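Local coordinates for AT-rich DNA-binding protein (Thermus thermophilus, PDB 2DT5) that probably represses transcription by binding DNA as a homodimer in response to the cellular NADH/NAD(+) balance, at residues 13-16 / 17-21; 27-31 / 32-36. The protein carries 1 engineered substitution. All coordinates share one frame; numbering follows the deposited sequence.

Interaction 1 (13-16 / 17-21); sequences TYLR and ILEEL
Ile17 opens the second half of this two-turn stretch of helix 7-23 by reaching back to Thr13. Its amide donates to Thr13 O at 3.0 Å. With CG1 beside its own backbone N, Ile17 lays CD1 next to Thr13 CG2, 3.8 Å away, while Thr13 OG1 turns instead to the carbonyl of Ser9. Beyond this pair, Ile17 packs on Leu34 and Leu37 of helix 31-37. Leu18 N continues the i to i+4 ladder to Tyr14 O at 2.8 Å, and its side chain faces Leu67 and Leu71 of helix 64-75; the Tyr14 hydroxyl is hydrogen-bonded to Asp48 OD2.

Glu19 carries the charged part of the contact. Its carboxylate lies at the edge of the Arg16 guanidinium, the two planes 27° apart, the side chains running side by side in the same direction. Arg16 NH1 forms a salt bridge with the carboxylate through two weak hydrogen bonds, to Glu19 OE2 at 3.2 Å and, straighter (N-H...O 166°), to Glu19 OE1. A bend at chi2 of Arg16 (-36°) turns the chain so that Arg16 CD comes 3.0 Å from Glu19 OE1. An alanine at Arg16 would remove the guanidinium and is likely to leave the Glu19 carboxylate without this cationic mate. A water donates to both Arg16 O, at 2.7 Å, and Glu19 OE1. Glu20 N bonds to Arg16 O at 3.0 Å, so that carbonyl accepts from an amide and a water together.

Chemically, the helix is two-sided: aliphatic side chains pack on helices 31-37 and 64-75 of the predicted DNA-binding region, whereas a weak Arg16-Glu19 ion pair, three residues apart, borders a partly exposed face, probably adding only modest electrostatic stabilisation to the backbone ladder.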
# COMPACT_ATOMS: atom_id res chain seq x y z
N THR B 13 -3.26 5.39 -10.36
CA THR B 13 -2.16 4.80 -11.12
C THR B 13 -1.88 5.61 -12.40
O THR B 13 -0.72 5.91 -12.71
CB THR B 13 -2.48 3.37 -11.53
OG1 THR B 13 -2.64 2.55 -10.36
CG2 THR B 13 -1.38 2.81 -12.40
N TYR B 14 -2.95 5.95 -13.12
CA TYR B 14 -2.83 6.71 -14.36
C TYR B 14 -2.14 8.04 -14.09
O TYR B 14 -1.34 8.52 -14.91
CB TYR B 14 -4.21 6.99 -14.96
CG TYR B 14 -5.05 5.76 -15.26
CD1 TYR B 14 -6.45 5.82 -15.22
CD2 TYR B 14 -4.46 4.54 -15.61
CE1 TYR B 14 -7.24 4.72 -15.53
CE2 TYR B 14 -5.25 3.42 -15.92
CZ TYR B 14 -6.64 3.52 -15.87
OH TYR B 14 -7.45 2.44 -16.13
N LEU B 15 -2.45 8.62 -12.94
CA LEU B 15 -1.86 9.90 -12.58
C LEU B 15 -0.36 9.77 -12.34
O LEU B 15 0.42 10.64 -12.77
CB LEU B 15 -2.56 10.48 -11.36
CG LEU B 15 -2.01 11.83 -10.90
CD1 LEU B 15 -2.16 12.85 -12.03
CD2 LEU B 15 -2.75 12.30 -9.64
N ARG B 16 0.06 8.70 -11.66
CA ARG B 16 1.50 8.48 -11.40
C ARG B 16 2.20 8.37 -12.75
O ARG B 16 3.20 9.03 -12.99
CB ARG B 16 1.75 7.18 -10.60
CG ARG B 16 1.15 7.17 -9.20
CD ARG B 16 1.24 8.55 -8.58
NE ARG B 16 0.55 8.62 -7.30
CZ ARG B 16 0.21 9.76 -6.70
NH1 ARG B 16 0.48 10.93 -7.26
NH2 ARG B 16 -0.39 9.72 -5.51
N ILE B 17 1.65 7.52 -13.61
CA ILE B 17 2.18 7.30 -14.95
C ILE B 17 2.29 8.62 -15.71
O ILE B 17 3.33 8.91 -16.31
CB ILE B 17 1.26 6.37 -15.72
CG1 ILE B 17 1.31 4.97 -15.09
CG2 ILE B 17 1.67 6.33 -17.19
CD1 ILE B 17 0.28 4.03 -15.65
N LEU B 18 1.22 9.41 -15.70
CA LEU B 18 1.21 10.70 -16.38
C LEU B 18 2.25 11.65 -15.80
O LEU B 18 2.83 12.45 -16.54
CB LEU B 18 -0.19 11.36 -16.27
CG LEU B 18 -1.35 10.73 -17.05
CD1 LEU B 18 -2.68 11.32 -16.56
CD2 LEU B 18 -1.15 10.99 -18.55
N GLU B 19 2.46 11.59 -14.49
CA GLU B 19 3.44 12.44 -13.83
C GLU B 19 4.82 12.08 -14.36
O GLU B 19 5.66 12.96 -14.55
CB GLU B 19 3.43 12.24 -12.31
CG GLU B 19 2.13 12.63 -11.61
CD GLU B 19 2.13 12.22 -10.13
OE1 GLU B 19 2.45 11.05 -9.83
OE2 GLU B 19 1.81 13.08 -9.27
N GLU B 20 5.05 10.79 -14.58
CA GLU B 20 6.35 10.36 -15.08
C GLU B 20 6.47 10.53 -16.59
O GLU B 20 7.55 10.82 -17.09
CB GLU B 20 6.67 8.91 -14.65
CG GLU B 20 5.53 7.90 -14.71
CD GLU B 20 5.91 6.54 -14.08
OE1 GLU B 20 6.32 6.52 -12.90
OE2 GLU B 20 5.78 5.49 -14.77
N LEU B 21 5.37 10.38 -17.31
CA LEU B 21 5.41 10.60 -18.75
C LEU B 21 5.74 12.08 -18.94
O LEU B 21 6.52 12.45 -19.81
CB LEU B 21 4.05 10.30 -19.39
CG LEU B 21 3.76 8.85 -19.74
CD1 LEU B 21 2.36 8.73 -20.31
CD2 LEU B 21 4.78 8.36 -20.77
O HOH W 1 5.02 9.51 -11.08

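Interaction 2 (27-31 / 32-36). Engineered in segment 32-36: Gly36 (natural residue Glu). With SO4 (sulfate ion), chain J.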
# COMPACT_ATOMS: atom_id res chain seq x y z
N HIS B 27 4.52 14.70 -24.28
CA HIS B 27 3.42 15.65 -24.25
C HIS B 27 2.08 15.03 -24.60
O HIS B 27 1.03 15.55 -24.21
CB HIS B 27 3.73 16.84 -25.17
CG HIS B 27 2.73 17.95 -25.08
ND1 HIS B 27 1.60 18.00 -25.87
CD2 HIS B 27 2.68 19.04 -24.28
CE1 HIS B 27 0.90 19.08 -25.56
NE2 HIS B 27 1.53 19.73 -24.60
N ARG B 28 2.09 13.92 -25.33
CA ARG B 28 0.84 13.28 -25.69
C ARG B 28 0.89 11.77 -25.44
O ARG B 28 1.96 11.17 -25.52
CB ARG B 28 0.54 13.57 -27.17
CG ARG B 28 -0.93 13.60 -27.53
CD ARG B 28 -1.13 14.06 -28.97
NE ARG B 28 -0.37 13.25 -29.91
CZ ARG B 28 -0.42 13.37 -31.24
NH1 ARG B 28 -1.22 14.28 -31.79
NH2 ARG B 28 0.31 12.58 -32.01
N THR B 29 -0.24 11.16 -25.10
CA THR B 29 -0.28 9.72 -24.86
C THR B 29 -1.56 9.09 -25.38
O THR B 29 -2.44 9.79 -25.90
CB THR B 29 -0.11 9.37 -23.34
OG1 THR B 29 -0.19 7.95 -23.17
CG2 THR B 29 -1.18 10.05 -22.49
N SER B 30 -1.68 7.78 -25.26
CA SER B 30 -2.85 7.07 -25.75
C SER B 30 -3.39 6.12 -24.69
O SER B 30 -2.73 5.87 -23.69
CB SER B 30 -2.48 6.27 -26.99
OG SER B 30 -1.45 5.34 -26.69
N SER B 31 -4.58 5.59 -24.93
CA SER B 31 -5.20 4.65 -24.01
C SER B 31 -4.39 3.37 -24.01
O SER B 31 -4.33 2.65 -23.02
CB SER B 31 -6.64 4.34 -24.43
OG SER B 31 -7.51 5.44 -24.17
N GLU B 32 -3.76 3.10 -25.15
CA GLU B 32 -2.95 1.90 -25.29
C GLU B 32 -1.65 2.05 -24.50
O GLU B 32 -1.27 1.16 -23.74
CB GLU B 32 -2.67 1.64 -26.77
CG GLU B 32 -2.05 0.28 -27.03
CD GLU B 32 -2.12 -0.12 -28.49
OE1 GLU B 32 -3.24 -0.39 -28.97
OE2 GLU B 32 -1.05 -0.15 -29.15
N GLN B 33 -0.98 3.18 -24.67
CA GLN B 33 0.25 3.42 -23.93
C GLN B 33 -0.04 3.45 -22.43
O GLN B 33 0.70 2.87 -21.64
CB GLN B 33 0.87 4.74 -24.36
CG GLN B 33 2.04 5.16 -23.50
CD GLN B 33 2.54 6.54 -23.85
OE1 GLN B 33 3.53 7.02 -23.29
NE2 GLN B 33 1.86 7.20 -24.78
N LEU B 34 -1.12 4.14 -22.04
CA LEU B 34 -1.50 4.22 -20.62
C LEU B 34 -1.85 2.82 -20.10
O LEU B 34 -1.42 2.41 -19.04
CB LEU B 34 -2.70 5.15 -20.44
CG LEU B 34 -2.51 6.45 -19.66
CD1 LEU B 34 -1.22 7.13 -20.04
CD2 LEU B 34 -3.69 7.37 -19.94
N GLY B 35 -2.64 2.09 -20.88
CA GLY B 35 -3.05 0.76 -20.47
C GLY B 35 -1.87 -0.15 -20.21
O GLY B 35 -1.90 -0.96 -19.29
N GLY B 36 -0.84 -0.01 -21.04
CA GLY B 36 0.35 -0.83 -20.90
C GLY B 36 1.11 -0.47 -19.65
O GLY B 36 1.45 -1.34 -18.85
S SO4 J . -7.47 6.43 -27.73
O1 SO4 J . -8.46 5.89 -26.78
O2 SO4 J . -8.02 7.65 -28.34
O3 SO4 J . -6.20 6.78 -27.05
O4 SO4 J . -7.20 5.41 -28.77
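Ser30 OG accepts the amide of Gln33 at 3.0 Å, with an N-H...O angle of 163°, and so caps the first turn of helix 31-37. The hydroxyl stands between its backbone N and carbonyl carbon (chi1 59°), which brings OG to the Gln33 amide. Ser30 O takes Leu34 N at 2.9 Å, and Gly35 N donates to Ser31 O. The extended Gln33 chain crosses Thr29 obliquely: Gln33 NE2 lies 2.7 Å from Thr29 OG1 at an angle too poor for a hydrogen bond. Leu34 CD1 lies 3.4 Å from the same Thr29 OG1, the two side chains meeting at about a right angle.

A sulfate ion, probably from the crystallisation liquor, sits at the same helix end. Ser31 N donates to sulfate O3 at 2.9 Å and Ser31 OG to sulfate O1 at 2.8 Å, an arrangement in which the helix dipole would probably favour the anion. Arg46 NE, the amides of Gly59 and Gly61 and Tyr55 OH also hydrogen-bond the sulfate, while Tyr62 OH hydrogen-bonds Ser31 OG and could steady that hydroxyl.

Further out, Leu34 reaches Val45 of helix 42-51, and Thr29 pairs through its backbone with Tyr62. The short strand 28-29, set between the first two helices and paired antiparallel with strand 62-63, is consistent with the winged-helix domain of this Rex repressor.

How the interactions relate
Interactions 1 and 2 follow one another along the chain within the predicted helix-turn-helix region, their centres 10 Å apart. Leu21, at the end of 13-21, is the main bridge: its CD1 lies 3.9 Å from Leu34 CD1, and its CD2 packs against the Gln33 amide. A second junction brings Leu18 CD2 to 4.0 Å from Thr29 CG2. Helix 7-23 thus packs against both the strand and the capped helix of 27-36. The two contacts differ in their surroundings: Arg16 of interaction 1 packs on Leu190 of the second subunit and its side chain is about 11 Å from a bound NAD, whereas interaction 2 holds a sulfate.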